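Local structure of ParA (Salmonella enterica subsp. enterica serovar Newport str. SL317, 3EZF) at residues Val151-Asp155 with Pro156-Ser160; Arg237-Ile240 with Ile241-Ala245; His258-Pro261 with Phe262-Gly266; His285-Leu288 with Lys289-Arg293; Met297-Gln300 with Leu301-Glu304. The protein probably acts as a DNA-binding P-loop ATPase that partitions plasmids to daughter cells and regulates transcription in an ADP-dependent way. All coordinates share one frame; numbering follows the deposited sequence.

Contact 1. Residues Val151-Asp155 with Pro156-Ser160; sequences VIDLD and PQASS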
loop_
_atom_site.group_PDB
_atom_site.type_symbol
_atom_site.label_atom_id
_atom_site.label_comp_id
_atom_site.label_asym_id
_atom_site.label_seq_id
_atom_site.Cartn_x
_atom_site.Cartn_y
_atom_site.Cartn_z
ATOM N N VAL A 151 -7.836 -15.176 -10.269
ATOM C CA VAL A 151 -7.025 -14.070 -9.784
ATOM C C VAL A 151 -6.114 -14.530 -8.672
ATOM O O VAL A 151 -6.503 -14.547 -7.514
ATOM C CB VAL A 151 -7.883 -12.902 -9.243
ATOM C CG1 VAL A 151 -6.966 -11.812 -8.697
ATOM C CG2 VAL A 151 -8.763 -12.321 -10.345
ATOM N N ILE A 152 -4.898 -14.909 -9.028
ATOM C CA ILE A 152 -3.916 -15.360 -8.052
ATOM C C ILE A 152 -3.295 -14.147 -7.373
ATOM O O ILE A 152 -2.584 -13.364 -7.993
ATOM C CB ILE A 152 -2.799 -16.190 -8.729
ATOM C CG1 ILE A 152 -3.372 -17.519 -9.226
ATOM C CG2 ILE A 152 -1.647 -16.392 -7.756
ATOM C CD1 ILE A 152 -2.655 -18.098 -10.417
ATOM N N ASP A 153 -3.568 -14.018 -6.086
ATOM C CA ASP A 153 -3.078 -12.907 -5.274
ATOM C C ASP A 153 -1.705 -13.201 -4.681
ATOM O O ASP A 153 -1.588 -14.015 -3.761
ATOM C CB ASP A 153 -4.068 -12.641 -4.140
ATOM C CG ASP A 153 -3.815 -11.338 -3.427
ATOM O OD1 ASP A 153 -2.945 -10.560 -3.873
ATOM O OD2 ASP A 153 -4.512 -11.093 -2.418
ATOM N N LEU A 154 -0.670 -12.550 -5.213
ATOM C CA LEU A 154 0.692 -12.738 -4.722
ATOM C C LEU A 154 1.175 -11.449 -4.040
ATOM O O LEU A 154 2.372 -11.250 -3.795
ATOM C CB LEU A 154 1.630 -13.096 -5.874
ATOM C CG LEU A 154 2.177 -14.520 -5.935
ATOM C CD1 LEU A 154 2.582 -14.966 -4.552
ATOM C CD2 LEU A 154 1.109 -15.440 -6.454
ATOM N N ASP A 155 0.224 -10.561 -3.768
ATOM C CA ASP A 155 0.509 -9.305 -3.094
ATOM C C ASP A 155 0.438 -9.550 -1.594
ATOM O O ASP A 155 -0.573 -10.040 -1.080
ATOM C CB ASP A 155 -0.519 -8.257 -3.484
ATOM C CG ASP A 155 -0.346 -6.967 -2.731
ATOM O OD1 ASP A 155 -1.148 -6.026 -2.965
ATOM O OD2 ASP A 155 0.588 -6.893 -1.905
ATOM N N PRO A 156 1.522 -9.228 -0.870
ATOM C CA PRO A 156 1.545 -9.429 0.588
ATOM C C PRO A 156 0.354 -8.780 1.317
ATOM O O PRO A 156 -0.207 -9.365 2.247
ATOM C CB PRO A 156 2.882 -8.818 0.997
ATOM C CG PRO A 156 3.757 -9.088 -0.233
ATOM C CD PRO A 156 2.826 -8.743 -1.371
ATOM N N GLN A 157 -0.040 -7.582 0.881
ATOM C CA GLN A 157 -1.150 -6.859 1.504
ATOM C C GLN A 157 -2.509 -7.512 1.338
ATOM O O GLN A 157 -3.445 -7.173 2.048
ATOM C CB GLN A 157 -1.219 -5.422 0.984
ATOM C CG GLN A 157 -0.251 -4.479 1.679
ATOM C CD GLN A 157 1.199 -4.777 1.350
ATOM O OE1 GLN A 157 1.674 -5.902 1.517
ATOM N NE2 GLN A 157 1.915 -3.762 0.880
ATOM N N ALA A 158 -2.621 -8.439 0.397
ATOM C CA ALA A 158 -3.877 -9.143 0.172
ATOM C C ALA A 158 -5.006 -8.206 -0.228
ATOM O O ALA A 158 -6.178 -8.472 0.047
ATOM C CB ALA A 158 -4.264 -9.927 1.424
ATOM N N SER A 159 -4.644 -7.106 -0.879
ATOM C CA SER A 159 -5.627 -6.134 -1.339
ATOM C C SER A 159 -6.764 -6.925 -1.971
ATOM O O SER A 159 -7.884 -6.891 -1.487
ATOM C CB SER A 159 -4.998 -5.189 -2.371
ATOM O OG SER A 159 -3.775 -4.645 -1.886
ATOM N N SER A 160 -6.465 -7.660 -3.038
ATOM C CA SER A 160 -7.479 -8.467 -3.716
ATOM C C SER A 160 -8.183 -9.428 -2.763
ATOM O O SER A 160 -9.413 -9.505 -2.738
ATOM C CB SER A 160 -6.851 -9.272 -4.854
ATOM O OG SER A 160 -6.529 -8.436 -5.947
#
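Asp155 grips the chain that follows it with both carboxylate oxygens. OD2 accepts the backbone N of Gln157 at 2.9 Å, and OD1 takes the hydroxyl OG of Ser159 at 3.2 Å; both donors sit above the carboxylate plane. With CG anti to the backbone N (chi1 175°), the carboxylate is laid against the turn it stabilises. The backbone adds its own bond, Ala158 N to Asp155 O at 3.0 Å, which closes a type I beta turn from Asp155 to Ala158. Two residues upstream, Asp153 OD1 accepts the N of Asp155 at 3.2 Å, an Asx turn that sets up the bend. Asp153 OD2 is bonded to the hydroxyl of Thr161, and the hydroxyl of Ser160 is turned elsewhere, to Asp254 on the adjacent strand 250-254.

Packing supplies the rest. Asp153 OD2 approaches Ala158 CA to 3.3 Å, while CB of Ser160 lies 3.9 Å from CG of Asp153. Pro156 and Gln157 pack on His258 of the second subunit.

A strand of the parallel sheet running straight into an Asp-Pro-Gln turn, with paired aspartates two residues apart, matches the Walker A' signature of ParA-type P-loop ATPases.

Contact 2. Residues Arg237-Ile240 with Ile241-Ala245; sequences RRNI and IDRVA. Unlike the reference sequence in segment 237-240: Arg238 (reference Lys), Asn239 (reference Lys). Unlike the reference sequence in segment 241-245: Asp242 (reference Glu).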
loop_
_atom_site.group_PDB
_atom_site.type_symbol
_atom_site.label_atom_id
_atom_site.label_comp_id
_atom_site.label_asym_id
_atom_site.label_seq_id
_atom_site.Cartn_x
_atom_site.Cartn_y
_atom_site.Cartn_z
ATOM N N ARG A 237 4.607 -21.058 -12.379
ATOM C CA ARG A 237 4.111 -21.694 -13.594
ATOM C C ARG A 237 3.969 -23.195 -13.424
ATOM O O ARG A 237 3.069 -23.801 -13.984
ATOM C CB ARG A 237 5.054 -21.428 -14.781
ATOM C CG ARG A 237 4.415 -20.779 -16.032
ATOM C CD ARG A 237 3.408 -21.632 -16.825
ATOM N NE ARG A 237 2.598 -20.751 -17.684
ATOM C CZ ARG A 237 1.755 -21.139 -18.648
ATOM N NH1 ARG A 237 1.572 -22.424 -18.932
ATOM N NH2 ARG A 237 1.081 -20.225 -19.334
ATOM N N ARG A 238 4.853 -23.798 -12.647
ATOM C CA ARG A 238 4.813 -25.234 -12.475
ATOM C C ARG A 238 3.918 -25.791 -11.376
ATOM O O ARG A 238 3.289 -26.821 -11.569
ATOM C CB ARG A 238 6.229 -25.759 -12.250
ATOM C CG ARG A 238 6.436 -27.154 -12.797
ATOM C CD ARG A 238 7.483 -27.930 -12.008
ATOM N NE ARG A 238 7.001 -28.299 -10.677
ATOM C CZ ARG A 238 7.251 -29.470 -10.096
ATOM N NH1 ARG A 238 7.981 -30.381 -10.733
ATOM N NH2 ARG A 238 6.769 -29.735 -8.884
ATOM N N ASN A 239 3.849 -25.125 -10.229
ATOM C CA ASN A 239 3.070 -25.650 -9.115
ATOM C C ASN A 239 1.632 -25.166 -8.960
ATOM O O ASN A 239 0.882 -25.707 -8.151
ATOM C CB ASN A 239 3.854 -25.439 -7.810
ATOM C CG ASN A 239 5.149 -26.237 -7.773
ATOM O OD1 ASN A 239 5.959 -26.081 -6.864
ATOM N ND2 ASN A 239 5.344 -27.099 -8.764
ATOM N N ILE A 240 1.245 -24.150 -9.719
ATOM C CA ILE A 240 -0.127 -23.669 -9.644
ATOM C C ILE A 240 -0.749 -23.520 -11.023
ATOM O O ILE A 240 -1.689 -24.236 -11.363
ATOM C CB ILE A 240 -0.244 -22.302 -8.893
ATOM C CG1 ILE A 240 0.085 -22.497 -7.400
ATOM C CG2 ILE A 240 -1.670 -21.733 -9.070
ATOM C CD1 ILE A 240 0.019 -21.249 -6.557
ATOM N N ILE A 241 -0.196 -22.601 -11.813
ATOM C CA ILE A 241 -0.687 -22.291 -13.157
ATOM C C ILE A 241 -0.819 -23.486 -14.072
ATOM O O ILE A 241 -1.911 -23.759 -14.567
ATOM C CB ILE A 241 0.191 -21.197 -13.844
ATOM C CG1 ILE A 241 -0.141 -19.825 -13.236
ATOM C CG2 ILE A 241 -0.062 -21.164 -15.345
ATOM C CD1 ILE A 241 0.711 -18.692 -13.740
ATOM N N ASP A 242 0.272 -24.203 -14.310
ATOM C CA ASP A 242 0.195 -25.373 -15.181
ATOM C C ASP A 242 -0.684 -26.471 -14.578
ATOM O O ASP A 242 -1.190 -27.318 -15.298
ATOM C CB ASP A 242 1.591 -25.932 -15.492
ATOM C CG ASP A 242 2.160 -25.394 -16.801
ATOM O OD1 ASP A 242 1.389 -24.791 -17.578
ATOM O OD2 ASP A 242 3.371 -25.581 -17.069
ATOM N N ARG A 243 -0.889 -26.450 -13.264
ATOM C CA ARG A 243 -1.711 -27.475 -12.632
ATOM C C ARG A 243 -3.220 -27.187 -12.707
ATOM O O ARG A 243 -4.041 -28.052 -12.386
ATOM C CB ARG A 243 -1.288 -27.675 -11.171
ATOM C CG ARG A 243 0.198 -27.952 -10.995
ATOM C CD ARG A 243 0.463 -29.115 -10.066
ATOM N NE ARG A 243 0.964 -30.278 -10.801
ATOM C CZ ARG A 243 2.242 -30.500 -11.116
ATOM N NH1 ARG A 243 3.193 -29.640 -10.759
ATOM N NH2 ARG A 243 2.567 -31.597 -11.804
ATOM N N VAL A 244 -3.584 -25.972 -13.115
ATOM C CA VAL A 244 -4.999 -25.593 -13.255
ATOM C C VAL A 244 -5.260 -25.070 -14.676
ATOM O O VAL A 244 -6.310 -24.493 -14.970
ATOM C CB VAL A 244 -5.419 -24.496 -12.257
ATOM C CG1 VAL A 244 -5.088 -24.927 -10.863
ATOM C CG2 VAL A 244 -4.768 -23.167 -12.617
ATOM N N ALA A 245 -4.281 -25.294 -15.547
ATOM C CA ALA A 245 -4.336 -24.871 -16.934
ATOM C C ALA A 245 -5.640 -25.196 -17.663
ATOM O O ALA A 245 -6.189 -24.337 -18.339
ATOM C CB ALA A 245 -3.146 -25.461 -17.696
#
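Arg237 and Asp242 face each other where helix 235-241 gives out: NH1 of Arg237 reaches OD1 of Asp242 at 2.7 Å. This is a salt bridge, but its hydrogen-bond geometry is weak, with the N-H bent to 129° and the guanidinium and carboxylate planes 85° apart. The carboxylate oxygen comes in at the guanidinium edge, while CG2 of Ile241 lies over one face, 3.6 Å from NE. A bend in the arginine chain at chi2 (-68°) brings the guanidinium back over the turn.

Behind these side chains, the backbone fixes where they stand. Asp242 N donates to Arg237 O at 2.8 Å, a bond spanning five residues that makes a wider, pi-type turn, and Arg243 N makes a weak bond to Ile240 O at 3.0 Å. Both methyls of Val244 lie by that same Ile240 oxygen. Further out, Val113 of strand 112-116 touches Arg237 and Ile241, and Leu190 of helix 187-194 touches Arg243 and Val244.

On the outer side, NH1 of Arg243 lies over a face of the Arg238 guanidinium, 4.0 Å from its NE, a separate like-charged pair. Asp242 probably offsets the charge of Arg237, which also has Arg309 close by.

Contact 3. Residues His258-Pro261 with Phe262-Gly266; sequences HLDP and FLLNG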
loop_
_atom_site.group_PDB
_atom_site.type_symbol
_atom_site.label_atom_id
_atom_site.label_comp_id
_atom_site.label_asym_id
_atom_site.label_seq_id
_atom_site.Cartn_x
_atom_site.Cartn_y
_atom_site.Cartn_z
ATOM N N HIS A 258 8.514 -3.637 -4.726
ATOM C CA HIS A 258 9.731 -4.155 -4.108
ATOM C C HIS A 258 9.894 -5.670 -4.181
ATOM O O HIS A 258 10.951 -6.165 -4.587
ATOM C CB HIS A 258 9.743 -3.710 -2.657
ATOM C CG HIS A 258 8.389 -3.315 -2.162
ATOM N ND1 HIS A 258 7.752 -2.159 -2.574
ATOM C CD2 HIS A 258 7.516 -3.952 -1.348
ATOM C CE1 HIS A 258 6.552 -2.106 -2.039
ATOM N NE2 HIS A 258 6.378 -3.182 -1.288
ATOM N N LEU A 259 8.853 -6.397 -3.773
ATOM C CA LEU A 259 8.863 -7.865 -3.790
ATOM C C LEU A 259 9.657 -8.353 -4.997
ATOM O O LEU A 259 9.646 -7.723 -6.059
ATOM C CB LEU A 259 7.429 -8.401 -3.878
ATOM C CG LEU A 259 6.910 -9.269 -2.729
ATOM C CD1 LEU A 259 7.794 -10.491 -2.620
ATOM C CD2 LEU A 259 6.889 -8.494 -1.416
ATOM N N ASP A 260 10.369 -9.456 -4.845
ATOM C CA ASP A 260 11.119 -9.954 -5.976
ATOM C C ASP A 260 10.735 -11.385 -6.253
ATOM O O ASP A 260 10.107 -11.670 -7.264
ATOM C CB ASP A 260 12.632 -9.850 -5.743
ATOM C CG ASP A 260 13.309 -8.850 -6.681
ATOM O OD1 ASP A 260 14.542 -8.985 -6.885
ATOM O OD2 ASP A 260 12.621 -7.931 -7.199
ATOM N N PRO A 261 11.073 -12.313 -5.345
ATOM C CA PRO A 261 10.672 -13.675 -5.695
ATOM C C PRO A 261 9.248 -13.777 -6.236
ATOM O O PRO A 261 9.005 -14.525 -7.167
ATOM C CB PRO A 261 10.897 -14.446 -4.400
ATOM C CG PRO A 261 10.830 -13.382 -3.332
ATOM C CD PRO A 261 11.539 -12.238 -3.948
ATOM N N PHE A 262 8.309 -13.016 -5.688
ATOM C CA PHE A 262 6.942 -13.085 -6.192
ATOM C C PHE A 262 6.834 -12.369 -7.529
ATOM O O PHE A 262 6.247 -12.907 -8.470
ATOM C CB PHE A 262 5.954 -12.482 -5.180
ATOM C CG PHE A 262 5.840 -13.268 -3.888
ATOM C CD1 PHE A 262 5.090 -12.779 -2.824
ATOM C CD2 PHE A 262 6.493 -14.491 -3.733
ATOM C CE1 PHE A 262 4.991 -13.493 -1.633
ATOM C CE2 PHE A 262 6.397 -15.208 -2.541
ATOM C CZ PHE A 262 5.647 -14.702 -1.493
ATOM N N LEU A 263 7.398 -11.160 -7.610
ATOM C CA LEU A 263 7.393 -10.369 -8.850
ATOM C C LEU A 263 8.041 -11.187 -9.972
ATOM O O LEU A 263 7.473 -11.344 -11.055
ATOM C CB LEU A 263 8.205 -9.092 -8.665
ATOM C CG LEU A 263 7.769 -7.793 -9.343
ATOM C CD1 LEU A 263 7.448 -8.018 -10.799
ATOM C CD2 LEU A 263 6.557 -7.258 -8.609
ATOM N N LEU A 264 9.241 -11.693 -9.688
ATOM C CA LEU A 264 10.017 -12.504 -10.619
ATOM C C LEU A 264 9.223 -13.730 -11.092
ATOM O O LEU A 264 9.186 -14.034 -12.286
ATOM C CB LEU A 264 11.328 -12.952 -9.956
ATOM C CG LEU A 264 12.588 -12.068 -9.899
ATOM C CD1 LEU A 264 13.299 -12.128 -11.219
ATOM C CD2 LEU A 264 12.243 -10.648 -9.548
ATOM N N ASN A 265 8.593 -14.437 -10.160
ATOM C CA ASN A 265 7.798 -15.603 -10.516
ATOM C C ASN A 265 6.639 -15.144 -11.381
ATOM O O ASN A 265 6.299 -15.808 -12.362
ATOM C CB ASN A 265 7.282 -16.317 -9.264
ATOM C CG ASN A 265 8.129 -17.519 -8.888
ATOM O OD1 ASN A 265 8.139 -18.536 -9.579
ATOM N ND2 ASN A 265 8.850 -17.402 -7.793
ATOM N N GLY A 266 6.033 -14.012 -11.030
ATOM C CA GLY A 266 4.937 -13.502 -11.832
ATOM C C GLY A 266 5.350 -13.239 -13.278
ATOM O O GLY A 266 4.779 -13.799 -14.205
#
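Asn265 holds Pro261 twice. Its side-chain ND2 and its backbone N both donate to O of Pro261, at 2.9 Å and 3.0 Å, and they reach that oxygen from opposite faces of the carbonyl plane. The same amide also bonds outward, ND2 to Gln232 O and OD1 from Leu236 N. A further backbone bond runs from Leu264 N to Asp260 O. Asp260 stands at the N-cap position, yet its side chain makes no capping bond.

Packing lies on two sides of this first turn. Phe262 has its CG opposite the carbonyl carbon (chi1 -66°), which carries the ring to Leu259, whose CD1 meets CD1 of Phe262 obliquely at 3.5 Å. Elsewhere, Asp260 and Leu264 run side by side in a methyl-carboxylate contact, CD2 of Leu264 3.5 Å from CG of Asp260.

Next to the turn, the His258 ring meets that of His258 of the second subunit, their planes nearly parallel. The Asn265 amide ties the helix to Gln232 and Leu236 while gripping Pro261 O, so its polar ends are satisfied and its rotation is probably fixed.

Contact 4. Residues His285-Leu288 with Lys289-Arg293; sequences HSTL and KYLTR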
loop_
_atom_site.group_PDB
_atom_site.type_symbol
_atom_site.label_atom_id
_atom_site.label_comp_id
_atom_site.label_asym_id
_atom_site.label_seq_id
_atom_site.Cartn_x
_atom_site.Cartn_y
_atom_site.Cartn_z
ATOM N N HIS A 285 5.058 9.780 -12.661
ATOM C CA HIS A 285 6.493 9.687 -12.594
ATOM C C HIS A 285 6.898 8.283 -12.138
ATOM O O HIS A 285 7.752 7.650 -12.757
ATOM C CB HIS A 285 7.033 10.747 -11.636
ATOM C CG HIS A 285 8.514 10.897 -11.682
ATOM N ND1 HIS A 285 9.378 9.898 -11.281
ATOM C CD2 HIS A 285 9.300 11.919 -12.100
ATOM C CE1 HIS A 285 10.626 10.298 -11.450
ATOM N NE2 HIS A 285 10.602 11.524 -11.948
ATOM N N SER A 286 6.268 7.796 -11.069
ATOM C CA SER A 286 6.567 6.475 -10.506
ATOM C C SER A 286 6.416 5.323 -11.474
ATOM O O SER A 286 7.316 4.494 -11.617
ATOM C CB SER A 286 5.677 6.192 -9.302
ATOM O OG SER A 286 6.039 7.013 -8.214
ATOM N N THR A 287 5.264 5.260 -12.126
ATOM C CA THR A 287 5.007 4.186 -13.068
ATOM C C THR A 287 6.091 4.116 -14.141
ATOM O O THR A 287 6.491 3.024 -14.558
ATOM C CB THR A 287 3.616 4.349 -13.703
ATOM O OG1 THR A 287 2.640 4.462 -12.657
ATOM C CG2 THR A 287 3.270 3.136 -14.559
ATOM N N LEU A 288 6.575 5.281 -14.566
ATOM C CA LEU A 288 7.625 5.350 -15.583
ATOM C C LEU A 288 8.909 4.833 -14.975
ATOM O O LEU A 288 9.616 4.021 -15.566
ATOM C CB LEU A 288 7.848 6.787 -16.061
ATOM C CG LEU A 288 6.765 7.455 -16.903
ATOM C CD1 LEU A 288 7.289 8.789 -17.387
ATOM C CD2 LEU A 288 6.409 6.581 -18.083
ATOM N N LYS A 289 9.200 5.324 -13.782
ATOM C CA LYS A 289 10.383 4.910 -13.052
ATOM C C LYS A 289 10.345 3.375 -12.987
ATOM O O LYS A 289 11.342 2.704 -13.246
ATOM C CB LYS A 289 10.334 5.505 -11.636
ATOM C CG LYS A 289 11.680 5.818 -11.013
ATOM C CD LYS A 289 12.346 6.991 -11.713
ATOM C CE LYS A 289 13.578 7.451 -10.962
ATOM N NZ LYS A 289 13.202 7.937 -9.610
ATOM N N TYR A 290 9.172 2.834 -12.654
ATOM C CA TYR A 290 8.972 1.391 -12.541
ATOM C C TYR A 290 9.151 0.685 -13.874
ATOM O O TYR A 290 9.832 -0.341 -13.955
ATOM C CB TYR A 290 7.575 1.096 -11.988
ATOM C CG TYR A 290 7.291 -0.377 -11.780
ATOM C CD1 TYR A 290 6.710 -1.147 -12.789
ATOM C CD2 TYR A 290 7.562 -0.993 -10.560
ATOM C CE1 TYR A 290 6.406 -2.501 -12.589
ATOM C CE2 TYR A 290 7.264 -2.339 -10.351
ATOM C CZ TYR A 290 6.678 -3.083 -11.368
ATOM O OH TYR A 290 6.351 -4.403 -11.159
ATOM N N LEU A 291 8.539 1.230 -14.919
ATOM C CA LEU A 291 8.645 0.629 -16.238
ATOM C C LEU A 291 10.110 0.502 -16.639
ATOM O O LEU A 291 10.576 -0.568 -17.030
ATOM C CB LEU A 291 7.893 1.479 -17.275
ATOM C CG LEU A 291 6.367 1.559 -17.189
ATOM C CD1 LEU A 291 5.823 2.448 -18.299
ATOM C CD2 LEU A 291 5.786 0.166 -17.295
ATOM N N THR A 292 10.838 1.605 -16.526
ATOM C CA THR A 292 12.235 1.624 -16.906
ATOM C C THR A 292 13.074 0.627 -16.117
ATOM O O THR A 292 14.289 0.574 -16.259
ATOM C CB THR A 292 12.808 3.028 -16.746
ATOM O OG1 THR A 292 14.220 2.993 -16.966
ATOM C CG2 THR A 292 12.530 3.558 -15.365
ATOM N N ARG A 293 12.423 -0.206 -15.319
ATOM C CA ARG A 293 13.158 -1.169 -14.522
ATOM C C ARG A 293 12.879 -2.629 -14.871
ATOM O O ARG A 293 13.497 -3.536 -14.297
ATOM C CB ARG A 293 12.849 -0.936 -13.050
ATOM C CG ARG A 293 13.997 -1.267 -12.142
ATOM C CD ARG A 293 14.700 -0.012 -11.622
ATOM N NE ARG A 293 15.934 -0.375 -10.934
ATOM C CZ ARG A 293 16.553 0.385 -10.041
ATOM N NH1 ARG A 293 16.060 1.570 -9.713
ATOM N NH2 ARG A 293 17.656 -0.055 -9.453
#
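Leu288 and Leu291 touch at their branch ends on the tight, inward side of this helix, CD2 of the first 4.2 Å from CD1 of the second. Thr287 adds its CG2 methyl, 4.4 Å from CG of Leu291, and its OG1 is bonded back to Asp283 O. Under them the helix bonds are regular: Tyr290 N to Ser286 O at 2.7 Å, Leu291 N to Thr287 O, and Thr292 N to Leu288 O in the last turn.

The other side is looser. His285, its ring thrown anti to the backbone N (chi1 -170°), lies alongside Lys289; their closest side-chain approach is CE1 of His285 to CD of Lys289, 3.7 Å. Arg293 makes a salt bridge to Asp211 of the second subunit, and Lys289 NZ a long, weaker ion pair with the same aspartate. Leu21 of that subunit packs on His285 and Lys289.

Helix 281-291 thus has Thr287 and Leu291 set against Thr275 of strand 272-277 and Tyr337 of helix 324-337, with Leu288 on Val336 of that helix, while its other flank meets the partner subunit.

Contact 5. Residues Met297-Gln300 with Leu301-Glu304; sequences MLEQ and LEEE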
loop_
_atom_site.group_PDB
_atom_site.type_symbol
_atom_site.label_atom_id
_atom_site.label_comp_id
_atom_site.label_asym_id
_atom_site.label_seq_id
_atom_site.Cartn_x
_atom_site.Cartn_y
_atom_site.Cartn_z
ATOM N N MET A 297 14.766 -6.766 -14.449
ATOM C CA MET A 297 13.995 -7.855 -13.857
ATOM C C MET A 297 14.021 -9.038 -14.808
ATOM O O MET A 297 14.394 -10.152 -14.428
ATOM C CB MET A 297 12.541 -7.432 -13.634
ATOM C CG MET A 297 12.345 -6.233 -12.736
ATOM S SD MET A 297 12.519 -6.669 -11.011
ATOM C CE MET A 297 14.002 -5.752 -10.533
ATOM N N LEU A 298 13.616 -8.789 -16.052
ATOM C CA LEU A 298 13.580 -9.835 -17.069
ATOM C C LEU A 298 14.954 -10.441 -17.314
ATOM O O LEU A 298 15.063 -11.550 -17.827
ATOM C CB LEU A 298 13.020 -9.291 -18.384
ATOM C CG LEU A 298 11.518 -8.992 -18.436
ATOM C CD1 LEU A 298 11.171 -8.323 -19.753
ATOM C CD2 LEU A 298 10.738 -10.282 -18.294
ATOM N N GLU A 299 16.007 -9.721 -16.945
ATOM C CA GLU A 299 17.346 -10.250 -17.145
ATOM C C GLU A 299 17.690 -11.289 -16.080
ATOM O O GLU A 299 18.224 -12.353 -16.401
ATOM C CB GLU A 299 18.383 -9.123 -17.162
ATOM C CG GLU A 299 18.660 -8.573 -18.552
ATOM C CD GLU A 299 19.849 -7.622 -18.581
ATOM O OE1 GLU A 299 20.237 -7.177 -19.689
ATOM O OE2 GLU A 299 20.397 -7.319 -17.493
ATOM N N GLN A 300 17.377 -10.993 -14.819
ATOM C CA GLN A 300 17.658 -11.944 -13.744
ATOM C C GLN A 300 17.049 -13.293 -14.107
ATOM O O GLN A 300 17.658 -14.336 -13.882
ATOM C CB GLN A 300 17.065 -11.473 -12.423
ATOM C CG GLN A 300 17.578 -10.146 -11.946
ATOM C CD GLN A 300 17.173 -9.877 -10.514
ATOM O OE1 GLN A 300 17.330 -8.764 -10.005
ATOM N NE2 GLN A 300 16.655 -10.902 -9.848
ATOM N N LEU A 301 15.847 -13.263 -14.672
ATOM C CA LEU A 301 15.172 -14.480 -15.073
ATOM C C LEU A 301 15.998 -15.205 -16.117
ATOM O O LEU A 301 15.814 -16.398 -16.332
ATOM C CB LEU A 301 13.795 -14.161 -15.644
ATOM C CG LEU A 301 12.726 -13.719 -14.657
ATOM C CD1 LEU A 301 11.478 -13.317 -15.417
ATOM C CD2 LEU A 301 12.425 -14.858 -13.699
ATOM N N GLU A 302 16.899 -14.486 -16.779
ATOM C CA GLU A 302 17.744 -15.113 -17.786
ATOM C C GLU A 302 18.927 -15.821 -17.120
ATOM O O GLU A 302 19.291 -16.939 -17.502
ATOM C CB GLU A 302 18.266 -14.077 -18.778
ATOM C CG GLU A 302 17.210 -13.403 -19.643
ATOM C CD GLU A 302 17.842 -12.471 -20.663
ATOM O OE1 GLU A 302 17.110 -11.772 -21.391
ATOM O OE2 GLU A 302 19.092 -12.439 -20.739
ATOM N N GLU A 303 19.520 -15.174 -16.119
ATOM C CA GLU A 303 20.661 -15.758 -15.409
ATOM C C GLU A 303 20.281 -16.977 -14.583
ATOM O O GLU A 303 21.111 -17.860 -14.359
ATOM C CB GLU A 303 21.312 -14.728 -14.481
ATOM C CG GLU A 303 21.836 -13.496 -15.189
ATOM C CD GLU A 303 22.346 -12.467 -14.216
ATOM O OE1 GLU A 303 23.418 -12.705 -13.612
ATOM O OE2 GLU A 303 21.663 -11.431 -14.048
ATOM N N GLU A 304 19.033 -17.018 -14.124
ATOM C CA GLU A 304 18.568 -18.129 -13.316
ATOM C C GLU A 304 18.147 -19.279 -14.231
ATOM O O GLU A 304 17.648 -20.311 -13.764
ATOM C CB GLU A 304 17.393 -17.681 -12.446
ATOM C CG GLU A 304 17.204 -18.501 -11.174
ATOM C CD GLU A 304 18.157 -18.087 -10.057
ATOM O OE1 GLU A 304 18.109 -18.722 -8.971
ATOM O OE2 GLU A 304 18.941 -17.125 -10.268
#
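Leu301 packs back on the preceding turn of helix 294-303, and each part of it has a neighbour. Its CB lies 3.6 Å from O of Leu298. CG, placed anti to the carbonyl carbon (chi1 -72°), comes 3.9 Å from O of Met297. The branch then divides: CD1 meets CD2 of Leu298 at 4.2 Å, and CD2 goes the other way to O of Leu264, at 3.6 Å, on helix 261-267. Leu267 of that helix and Tyr233 also touch this side chain. The neighbouring apolar residues reach across to the partner: Leu298 packs on Tyr7 and Met297 on Phe214, both of the second subunit.

Beneath the side chain runs the helical backbone. Leu301 N reaches Met297 O by a weak bond of 3.4 Å, Glu303 N bonds to O of Glu299 at 3.1 Å, and Glu304 N closes the last turn on Gln300 O at 3.0 Å.

The outward side is acidic. Glu302 lays its CG against O of Leu298 and extends its chain outward, and its OE2 stays 5.5 Å from OE1 of Glu299; Glu303 stands nearby. A helix with leucines buried along one side and three exposed glutamates, Glu299, Glu302 and Glu303, along another is amphipathic, and the gathered negative charge probably makes these carboxylates somewhat easier to protonate.

From the N terminus the five contacts follow in series; each is a local turn or helix segment, and none nests in or crosses another. Contact 1 bends the chain out of strand 149-153, and Ile152 from it packs on Ile240 and Ile241 of contact 2, where helix 235-241 ends before strand 250-254. Contact 3, after that strand, starts helix 261-267; it touches contact 1 through Pro156 and Leu259, contact 4 through Leu263 and Tyr290, and contact 5 through Leu264 and Leu301. Contacts 4 and 5 lie on successive helices beyond strand 272-277. Contact 3 thus joins the turn after strand 149-153 to both helices, and all except contact 2 meet the second subunit.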